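Local coordinates for protein beta-galactosidase (Geobacillus stearothermophilus, PDB 4OIF) that probably hydrolyses terminal non-reducing beta-D-galactose residues from beta-D-galactosides, as a zinc-containing, trimeric enzyme of glycosyl hydrolase family 42, at residues A[481-484]-A[485-488]; A[519-522]-A[523-526]. All coordinates share one frame; numbering follows the deposited sequence.

Interactions 1 and 2 are successive turns of two neighbouring helices, 481-492 and 519-525, both within the trimerisation domain and with centres about 11 Å apart. Each helix is amphipathic. Ile484 and Leu487 of the first face Asp520, Leu521 and Met524 of the second, and one salt bridge, Lys488 NZ to Asp520 OD1 at 3.1 Å, ties the pair at the partly exposed edge. Their chemistry differs with place. Interaction 1 covers the beginning of a crossover helix and adds a water bridge to its backbone bonds, whereas interaction 2 spans the whole of a short helix and the glycine that follows it, and gathers a thioether and an aromatic ring on its buried face.

Interaction 1 of 2, residues A[481-484]-A[485-488]; sequences EETI and ARLK
Thr483 OG1 and Arg486 NH1 are joined through a water. The water takes a proton from Arg486 NH1 at 2.7 Å, at the edge and in the plane of the guanidinium, and sits 2.5 Å from Thr483 OG1. Direct contact is not made, for OG1 and NH1 stand 4.4 Å apart. A bend at chi3 (64°) turns the head of Arg486 back toward the threonine, and NH1 also bonds to the carbonyl of Lys461, while Phe465 takes a cation-pi contact. The backbone is satisfied in regular alpha-helical fashion: the amides of Ala485, Arg486, Leu487 and Lys488 each reach the carbonyl four residues earlier, Leu487 N meeting Thr483 O at 2.9 Å. This is the opening of helix 481-492, which links parallel strands 470-473 and 496-500 in a beta-alpha-beta unit, and Ser480 OG accepts from the Thr483 amide at its start. On the buried side Thr483 CG2 and Leu487 CD1 run alongside each other, 4.2 Å apart; a beta-branched threonine's methyl and a leucine's isobutyl group suit this inward face. Ile484 fills it further, against His518 and Leu521. Glutamate and lysine belong at the borders: Glu481 OE1 is bonded to His518 NE2, and the fully extended Lys488 carries NZ to Asp520.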
ATOM      1  N   GLU A 481     -13.084 -33.540 -15.907  1.00 11.96           N
ATOM      2  CA  GLU A 481     -12.970 -34.885 -16.451  1.00  9.51           C
ATOM      3  C   GLU A 481     -13.190 -34.866 -17.958  1.00 13.56           C
ATOM      4  O   GLU A 481     -12.491 -35.546 -18.713  1.00 18.31           O
ATOM      5  CB  GLU A 481     -13.983 -35.821 -15.793  1.00 11.90           C
ATOM      6  CG  GLU A 481     -13.773 -36.055 -14.314  1.00 17.56           C
ATOM      7  CD  GLU A 481     -13.026 -37.345 -14.033  1.00 19.60           C
ATOM      8  OE1 GLU A 481     -12.214 -37.754 -14.882  1.00 30.05           O
ATOM      9  OE2 GLU A 481     -13.265 -37.958 -12.970  1.00 35.28           O
ATOM     10  N   GLU A 482     -14.160 -34.068 -18.384  1.00  8.80           N
ATOM     11  CA  GLU A 482     -14.553 -34.001 -19.775  1.00  8.41           C
ATOM     12  C   GLU A 482     -13.445 -33.426 -20.664  1.00 12.81           C
ATOM     13  O   GLU A 482     -13.135 -33.984 -21.737  1.00 13.84           O
ATOM     14  CB  GLU A 482     -15.831 -33.183 -19.894  1.00  5.48           C
ATOM     15  CG  GLU A 482     -16.185 -32.764 -21.300  1.00 21.54           C
ATOM     16  CD  GLU A 482     -17.475 -31.972 -21.336  1.00 40.79           C
ATOM     17  OE1 GLU A 482     -18.506 -32.514 -20.891  1.00 68.84           O
ATOM     18  OE2 GLU A 482     -17.457 -30.805 -21.787  1.00 60.26           O
ATOM     19  N   THR A 483     -12.842 -32.325 -20.217  1.00  6.06           N
ATOM     20  CA  THR A 483     -11.706 -31.748 -20.937  1.00 10.13           C
ATOM     21  C   THR A 483     -10.525 -32.711 -20.966  1.00 10.94           C
ATOM     22  O   THR A 483      -9.848 -32.823 -21.984  1.00 12.52           O
ATOM     23  CB  THR A 483     -11.225 -30.419 -20.322  1.00  9.13           C
ATOM     24  OG1 THR A 483     -12.273 -29.444 -20.393  1.00  9.62           O
ATOM     25  CG2 THR A 483      -9.996 -29.905 -21.074  1.00  3.27           C
ATOM     26  N   ILE A 484     -10.273 -33.394 -19.850  1.00  7.08           N
ATOM     27  CA  ILE A 484      -9.236 -34.421 -19.813  1.00 12.58           C
ATOM     28  C   ILE A 484      -9.492 -35.499 -20.870  1.00  9.95           C
ATOM     29  O   ILE A 484      -8.593 -35.875 -21.595  1.00 10.83           O
ATOM     30  CB  ILE A 484      -9.134 -35.096 -18.427  1.00 14.84           C
ATOM     31  CG1 ILE A 484      -8.485 -34.157 -17.414  1.00 13.41           C
ATOM     32  CG2 ILE A 484      -8.293 -36.356 -18.509  1.00 13.26           C
ATOM     33  CD1 ILE A 484      -8.537 -34.691 -15.977  1.00 11.52           C
ATOM     34  N   ALA A 485     -10.723 -35.981 -20.963  1.00 11.26           N
ATOM     35  CA  ALA A 485     -11.068 -36.987 -21.958  1.00 12.56           C
ATOM     36  C   ALA A 485     -10.829 -36.450 -23.362  1.00 12.10           C
ATOM     37  O   ALA A 485     -10.310 -37.161 -24.234  1.00 17.61           O
ATOM     38  CB  ALA A 485     -12.520 -37.438 -21.794  1.00  6.84           C
ATOM     39  N   ARG A 486     -11.192 -35.193 -23.588  1.00  7.89           N
ATOM     40  CA  ARG A 486     -10.934 -34.611 -24.903  1.00  8.59           C
ATOM     41  C   ARG A 486      -9.429 -34.561 -25.201  1.00 11.78           C
ATOM     42  O   ARG A 486      -8.999 -34.904 -26.301  1.00 23.45           O
ATOM     43  CB  ARG A 486     -11.581 -33.226 -25.015  1.00 10.98           C
ATOM     44  CG  ARG A 486     -13.100 -33.299 -25.005  1.00  4.36           C
ATOM     45  CD  ARG A 486     -13.734 -31.958 -24.838  1.00 10.68           C
ATOM     46  NE  ARG A 486     -13.427 -31.094 -25.967  1.00 33.50           N
ATOM     47  CZ  ARG A 486     -13.108 -29.807 -25.868  1.00 32.41           C
ATOM     48  NH1 ARG A 486     -13.047 -29.213 -24.678  1.00 35.47           N
ATOM     49  NH2 ARG A 486     -12.840 -29.116 -26.966  1.00 16.92           N
ATOM     50  N   LEU A 487      -8.629 -34.179 -24.215  1.00 11.82           N
ATOM     51  CA  LEU A 487      -7.180 -34.173 -24.367  1.00 13.24           C
ATOM     52  C   LEU A 487      -6.662 -35.565 -24.714  1.00 12.89           C
ATOM     53  O   LEU A 487      -5.800 -35.739 -25.591  1.00 16.59           O
ATOM     54  CB  LEU A 487      -6.518 -33.653 -23.087  1.00  8.48           C
ATOM     55  CG  LEU A 487      -6.839 -32.187 -22.776  1.00 12.56           C
ATOM     56  CD1 LEU A 487      -6.283 -31.759 -21.419  1.00  7.31           C
ATOM     57  CD2 LEU A 487      -6.340 -31.256 -23.899  1.00  6.46           C
ATOM     58  N   LYS A 488      -7.207 -36.551 -24.018  1.00  9.18           N
ATOM     59  CA  LYS A 488      -6.843 -37.943 -24.199  1.00 14.08           C
ATOM     60  C   LYS A 488      -7.092 -38.367 -25.650  1.00 11.99           C
ATOM     61  O   LYS A 488      -6.188 -38.892 -26.321  1.00 12.60           O
ATOM     62  CB  LYS A 488      -7.637 -38.809 -23.215  1.00 14.54           C
ATOM     63  CG  LYS A 488      -7.253 -40.271 -23.160  1.00 14.86           C
ATOM     64  CD  LYS A 488      -8.270 -41.016 -22.331  1.00 17.17           C
ATOM     65  CE  LYS A 488      -7.898 -42.469 -22.139  1.00 26.28           C
ATOM     66  NZ  LYS A 488      -9.043 -43.217 -21.551  1.00 30.37           N
TER
HETATM   67  O   HOH W   1     -13.957 -29.691 -22.216  1.00 15.64           O

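Interaction 2 of 2, residues A[519-522]-A[523-526]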
ATOM      1  N   GLN A 519      -5.940 -40.834 -13.887  1.00 14.07           N
ATOM      2  CA  GLN A 519      -5.548 -41.997 -14.672  1.00 22.97           C
ATOM      3  C   GLN A 519      -5.229 -41.683 -16.134  1.00 16.84           C
ATOM      4  O   GLN A 519      -4.188 -42.100 -16.654  1.00 18.25           O
ATOM      5  CB  GLN A 519      -6.666 -43.044 -14.610  1.00 19.98           C
ATOM      6  CG  GLN A 519      -6.411 -44.282 -15.453  1.00 53.63           C
ATOM      7  CD  GLN A 519      -7.494 -45.322 -15.273  1.00 60.01           C
ATOM      8  OE1 GLN A 519      -8.343 -45.195 -14.388  1.00 61.92           O
ATOM      9  NE2 GLN A 519      -7.473 -46.359 -16.111  1.00 49.73           N
ATOM     10  N   ASP A 520      -6.142 -40.958 -16.781  1.00 15.48           N
ATOM     11  CA  ASP A 520      -6.019 -40.614 -18.193  1.00 19.51           C
ATOM     12  C   ASP A 520      -4.741 -39.839 -18.471  1.00 19.00           C
ATOM     13  O   ASP A 520      -4.001 -40.183 -19.387  1.00 19.41           O
ATOM     14  CB  ASP A 520      -7.224 -39.803 -18.665  1.00 17.56           C
ATOM     15  CG  ASP A 520      -8.472 -40.655 -18.865  1.00 21.76           C
ATOM     16  OD1 ASP A 520      -8.367 -41.897 -18.796  1.00 16.93           O
ATOM     17  OD2 ASP A 520      -9.557 -40.072 -19.116  1.00 21.21           O
ATOM     18  N   LEU A 521      -4.475 -38.809 -17.668  1.00 16.91           N
ATOM     19  CA  LEU A 521      -3.261 -38.000 -17.817  1.00 19.18           C
ATOM     20  C   LEU A 521      -1.993 -38.825 -17.550  1.00 17.19           C
ATOM     21  O   LEU A 521      -1.002 -38.699 -18.274  1.00 12.37           O
ATOM     22  CB  LEU A 521      -3.306 -36.779 -16.883  1.00 11.70           C
ATOM     23  CG  LEU A 521      -4.448 -35.786 -17.118  1.00 11.06           C
ATOM     24  CD1 LEU A 521      -4.416 -34.748 -16.039  1.00  8.01           C
ATOM     25  CD2 LEU A 521      -4.386 -35.122 -18.500  1.00  7.02           C
ATOM     26  N   ARG A 522      -2.028 -39.658 -16.510  1.00 16.21           N
ATOM     27  CA  ARG A 522      -0.894 -40.520 -16.190  1.00 17.33           C
ATOM     28  C   ARG A 522      -0.550 -41.384 -17.397  1.00 18.61           C
ATOM     29  O   ARG A 522       0.611 -41.460 -17.814  1.00 17.20           O
ATOM     30  CB  ARG A 522      -1.182 -41.409 -14.972  1.00 15.67           C
ATOM     31  CG  ARG A 522       0.006 -42.325 -14.631  1.00 24.22           C
ATOM     32  CD  ARG A 522      -0.297 -43.366 -13.541  1.00 31.03           C
ATOM     33  NE  ARG A 522      -1.332 -44.315 -13.952  1.00 35.83           N
ATOM     34  CZ  ARG A 522      -2.495 -44.460 -13.323  1.00 35.37           C
ATOM     35  NH1 ARG A 522      -2.757 -43.728 -12.254  1.00 25.08           N
ATOM     36  NH2 ARG A 522      -3.394 -45.332 -13.760  1.00 24.93           N
ATOM     37  N   GLU A 523      -1.576 -42.016 -17.957  1.00 17.55           N
ATOM     38  CA  GLU A 523      -1.415 -42.857 -19.133  1.00 17.49           C
ATOM     39  C   GLU A 523      -0.856 -42.066 -20.305  1.00 15.86           C
ATOM     40  O   GLU A 523       0.099 -42.492 -20.953  1.00 16.19           O
ATOM     41  CB  GLU A 523      -2.752 -43.488 -19.521  1.00 15.93           C
ATOM     42  CG  GLU A 523      -3.087 -44.774 -18.789  1.00 17.85           C
ATOM     43  CD  GLU A 523      -4.524 -45.218 -19.032  1.00 47.57           C
ATOM     44  OE1 GLU A 523      -5.195 -44.624 -19.907  1.00 45.31           O
ATOM     45  OE2 GLU A 523      -4.986 -46.154 -18.342  1.00 42.25           O
ATOM     46  N   MET A 524      -1.468 -40.919 -20.576  1.00 14.48           N
ATOM     47  CA  MET A 524      -1.067 -40.073 -21.693  1.00 11.20           C
ATOM     48  C   MET A 524       0.410 -39.719 -21.634  1.00 14.12           C
ATOM     49  O   MET A 524       1.151 -39.947 -22.592  1.00 20.05           O
ATOM     50  CB  MET A 524      -1.905 -38.793 -21.718  1.00 10.41           C
ATOM     51  CG  MET A 524      -3.349 -39.009 -22.107  1.00 17.48           C
ATOM     52  SD  MET A 524      -4.396 -37.624 -21.647  1.00 14.54           S
ATOM     53  CE  MET A 524      -3.608 -36.348 -22.630  1.00 11.95           C
ATOM     54  N   PHE A 525       0.830 -39.169 -20.499  1.00  9.54           N
ATOM     55  CA  PHE A 525       2.175 -38.628 -20.354  1.00 12.07           C
ATOM     56  C   PHE A 525       3.190 -39.682 -19.911  1.00 10.64           C
ATOM     57  O   PHE A 525       4.391 -39.431 -19.922  1.00  9.06           O
ATOM     58  CB  PHE A 525       2.162 -37.459 -19.361  1.00 11.59           C
ATOM     59  CG  PHE A 525       1.456 -36.237 -19.879  1.00 12.40           C
ATOM     60  CD1 PHE A 525       2.152 -35.276 -20.613  1.00  9.68           C
ATOM     61  CD2 PHE A 525       0.097 -36.055 -19.650  1.00  5.78           C
ATOM     62  CE1 PHE A 525       1.505 -34.147 -21.109  1.00  6.80           C
ATOM     63  CE2 PHE A 525      -0.556 -34.925 -20.133  1.00 14.43           C
ATOM     64  CZ  PHE A 525       0.149 -33.969 -20.870  1.00  8.94           C
ATOM     65  N   GLY A 526       2.709 -40.855 -19.511  1.00 10.58           N
ATOM     66  CA  GLY A 526       3.600 -41.914 -19.068  1.00 11.86           C
ATOM     67  C   GLY A 526       4.423 -41.529 -17.851  1.00 15.68           C
ATOM     68  O   GLY A 526       5.524 -42.021 -17.649  1.00 12.81           O
TER
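Gln519 and Glu523 lie side by side on the outer face of helix 519-525, one turn apart. With CG trans to the backbone nitrogen and the rest of the chain extended, Gln519 carries NE2 alongside to Glu523 OE2, a weak bond of 3.3 Å but nearly straight at 169°. The amide and carboxylate planes stand almost perpendicular, so the two groups meet without stacking. Long polar chains suit this surface, where they can pair across a turn over the Glu523 N to Gln519 O backbone bond.

Asp520 comes next. Its OD1 lies 4.3 Å from Glu523 OE1, a like-charge approach probably eased by Lys488, which forms a salt bridge with OD1. The Asp520 carbonyl accepts the Met524 amide, and the methionine chain folds close over the same oxygen, CG at 3.0 Å and SD at 3.4 Å.

Leu521 turns inward. Its CD2 is 4.0 Å from Met524 SD, the two chains passing at a slant, and 4.2 Å from Phe525 CE2, beside which it runs in the same direction. Leu521 O receives the Phe525 amide and also lies at the edge of the phenyl ring, 3.2 Å from CD2.

Arg522 bends at chi3 (63°), bringing one face of its guanidinium against Gln519 CA, offset toward the rim of the group. The Arg522 carbonyl takes a weak bond from Gly526 N. Gly526 is the first residue to leave the helix, with positive phi (61°), a conformation glycine adopts readily because it lacks a side chain.

Gly526 then pairs through its backbone with His562 and Ala564. Met524 packs on Leu487 and Val491 of helix 481-492 and on Tyr586 of strand 579-586, while Phe525 is set against Leu497 and Met499 of strand 496-500 and Ala591 and Tyr593 of strand 589-594, seating the short helix on the domain's mixed sheet.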